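Local coordinates for Hut operon positive regulatory protein (Bacillus subtilis, PDB 4H4L), which binds cis-acting sequences on the hut mRNA when histidine is present, suppressing transcription termination and so switching on the operon for histidine utilization, at residues 102-108 against 120-125. The protein carries 1 engineered substitution. Sequence-based numbering, arbitrary orientation.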
loop_
_atom_site.group_PDB
_atom_site.type_symbol
_atom_site.label_atom_id
_atom_site.label_comp_id
_atom_site.label_asym_id
_atom_site.label_seq_id
_atom_site.Cartn_x
_atom_site.Cartn_y
_atom_site.Cartn_z
ATOM N N LEU A 102 2.798 0.731 22.925
ATOM C CA LEU A 102 3.241 -0.627 22.690
ATOM C C LEU A 102 4.062 -1.190 23.841
ATOM O O LEU A 102 4.442 -0.472 24.779
ATOM C CB LEU A 102 3.985 -0.735 21.369
ATOM C CG LEU A 102 3.186 -0.496 20.083
ATOM C CD1 LEU A 102 4.104 -0.667 18.888
ATOM C CD2 LEU A 102 2.008 -1.451 19.959
ATOM N N ARG A 103 4.262 -2.498 23.787
ATOM C CA ARG A 103 5.337 -3.166 24.485
ATOM C C ARG A 103 5.936 -4.024 23.389
ATOM O O ARG A 103 5.193 -4.484 22.535
ATOM C CB ARG A 103 4.802 -4.042 25.618
ATOM C CG ARG A 103 5.903 -4.782 26.394
ATOM C CD ARG A 103 5.391 -5.664 27.539
ATOM N NE ARG A 103 6.468 -6.487 28.121
ATOM C CZ ARG A 103 6.288 -7.526 28.939
ATOM N NH1 ARG A 103 5.067 -7.903 29.304
ATOM N NH2 ARG A 103 7.338 -8.194 29.395
ATOM N N PHE A 104 7.253 -4.228 23.416
ATOM C CA PHE A 104 7.967 -5.027 22.417
ATOM C C PHE A 104 8.894 -6.103 23.006
ATOM O O PHE A 104 9.551 -5.904 24.044
ATOM C CB PHE A 104 8.762 -4.118 21.448
ATOM C CG PHE A 104 9.791 -3.251 22.127
ATOM C CD1 PHE A 104 11.125 -3.680 22.245
ATOM C CD2 PHE A 104 9.442 -1.998 22.643
ATOM C CE1 PHE A 104 12.073 -2.889 22.887
ATOM C CE2 PHE A 104 10.400 -1.183 23.281
ATOM C CZ PHE A 104 11.717 -1.630 23.402
ATOM N N ALA A 105 8.940 -7.232 22.318
ATOM C CA ALA A 105 9.882 -8.278 22.602
ATOM C C ALA A 105 10.772 -8.378 21.395
ATOM O O ALA A 105 10.264 -8.206 20.282
ATOM C CB ALA A 105 9.139 -9.576 22.790
ATOM N N VAL A 106 12.073 -8.639 21.592
ATOM C CA VAL A 106 13.001 -8.953 20.484
ATOM C C VAL A 106 13.803 -10.230 20.736
ATOM O O VAL A 106 14.620 -10.294 21.651
ATOM C CB VAL A 106 14.041 -7.843 20.220
ATOM C CG1 VAL A 106 14.867 -8.184 18.989
ATOM C CG2 VAL A 106 13.381 -6.487 20.079
ATOM N N LEU A 107 13.588 -11.235 19.897
ATOM C CA LEU A 107 14.301 -12.501 20.002
ATOM C C LEU A 107 15.315 -12.709 18.890
ATOM O O LEU A 107 15.042 -12.379 17.737
ATOM C CB LEU A 107 13.328 -13.675 20.013
ATOM C CG LEU A 107 12.995 -14.347 21.338
ATOM C CD1 LEU A 107 12.394 -15.709 21.053
ATOM C CD2 LEU A 107 14.234 -14.527 22.195
ATOM N N ARG A 108 16.477 -13.262 19.251
ATOM C CA ARG A 108 17.503 -13.662 18.283
ATOM C C ARG A 108 18.143 -15.038 18.570
ATOM O O ARG A 108 18.546 -15.350 19.698
ATOM C CB ARG A 108 18.594 -12.600 18.140
ATOM C CG ARG A 108 19.791 -13.111 17.354
ATOM C CD ARG A 108 20.976 -12.187 17.511
ATOM N NE ARG A 108 21.983 -12.407 16.477
ATOM C CZ ARG A 108 22.823 -11.467 16.047
ATOM N NH1 ARG A 108 22.772 -10.238 16.578
ATOM N NH2 ARG A 108 23.713 -11.749 15.090
ATOM N N TRP A 120 18.348 -15.699 13.292
ATOM C CA TRP A 120 17.186 -14.992 12.742
ATOM C C TRP A 120 16.686 -14.090 13.825
ATOM O O TRP A 120 17.032 -14.290 14.993
ATOM C CB TRP A 120 16.096 -15.982 12.310
ATOM C CG TRP A 120 16.464 -16.686 11.026
ATOM C CD1 TRP A 120 17.559 -17.507 10.801
ATOM C CD2 TRP A 120 15.777 -16.616 9.724
ATOM N NE1 TRP A 120 17.601 -17.934 9.500
ATOM C CE2 TRP A 120 16.567 -17.442 8.800
ATOM C CE3 TRP A 120 14.639 -15.976 9.248
ATOM C CZ2 TRP A 120 16.207 -17.610 7.472
ATOM C CZ3 TRP A 120 14.288 -16.155 7.910
ATOM C CH2 TRP A 120 15.055 -16.953 7.042
ATOM N N ILE A 121 15.891 -13.076 13.482
ATOM C CA ILE A 121 15.406 -12.143 14.515
ATOM C C ILE A 121 13.883 -11.976 14.460
ATOM O O ILE A 121 13.263 -12.206 13.431
ATOM C CB ILE A 121 16.185 -10.802 14.481
ATOM C CG1 ILE A 121 15.904 -9.960 15.722
ATOM C CG2 ILE A 121 15.909 -10.028 13.209
ATOM C CD1 ILE A 121 16.852 -8.789 15.849
ATOM N N ALA A 122 13.271 -11.618 15.576
ATOM C CA ALA A 122 11.834 -11.500 15.593
ATOM C C ALA A 122 11.520 -10.312 16.425
ATOM O O ALA A 122 11.991 -10.230 17.542
ATOM C CB ALA A 122 11.182 -12.731 16.190
ATOM N N VAL A 123 10.757 -9.379 15.855
ATOM C CA VAL A 123 10.352 -8.184 16.549
ATOM C C VAL A 123 8.843 -8.307 16.744
ATOM O O VAL A 123 8.106 -8.397 15.772
ATOM C CB VAL A 123 10.746 -6.956 15.732
ATOM C CG1 VAL A 123 10.432 -5.694 16.488
ATOM C CG2 VAL A 123 12.235 -6.996 15.402
ATOM N N SER A 124 8.385 -8.401 17.987
ATOM C CA SER A 124 6.974 -8.669 18.228
ATOM C C SER A 124 6.402 -7.488 18.964
ATOM O O SER A 124 6.982 -7.048 19.948
ATOM C CB SER A 124 6.774 -9.947 19.067
ATOM O OG SER A 124 7.314 -11.102 18.426
ATOM N N LEU A 125 5.273 -6.967 18.488
ATOM C CA LEU A 125 4.713 -5.756 19.061
ATOM C C LEU A 125 3.364 -6.059 19.689
ATOM O O LEU A 125 2.584 -6.777 19.079
ATOM C CB LEU A 125 4.527 -4.743 17.946
ATOM C CG LEU A 125 5.790 -4.240 17.268
ATOM C CD1 LEU A 125 5.419 -3.436 16.035
ATOM C CD2 LEU A 125 6.556 -3.366 18.245
#
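A105 with S124 and L107 with A122 each exchange two backbone hydrogen bonds, which lock 102-108 and 120-125 together as antiparallel neighbours, their axes 4.7 Å apart. These are the two central strands of the four-stranded antiparallel HutP sheet, joined as a beta hairpin. The straightest bond runs from S124 N to A105 O (3.0 Å, 176°). Between the hydrogen-bonded pairs, F104 faces L125, V106 faces V123 and R108 faces I121.

Apart from R108 near the strand's end, the face carrying F104, V106, I121, V123 and L125 is apolar; helix 70-87 packs on it through V123, which meets L75 and A78, and L125, which meets A82 and V86. L125 CD2 lies 4.0 Å from F104 CB and 3.7 Å from L102 CD1. The beta-branched V106 and I121 meet diagonally: I121 CG1 stands anti to its backbone N (chi1 -168°), and the extended chain beyond brings CD1 to 3.8 Å from V106 CG1.

On the other face, the small A105, A122 and S124 leave room for helix 9-17, whose S13 hydrogen-bonds the buried S124 hydroxyl. R108 suits the strand's end: its extended chain reaches salt bridges with E71 and D119. W120 points away from 102-108 and meets, edge-to-face, H73 of the second subunit, a zinc- and histidine-site residue, while its backbone O receives a CA-H...O contact from R108 CA at 3.4 Å.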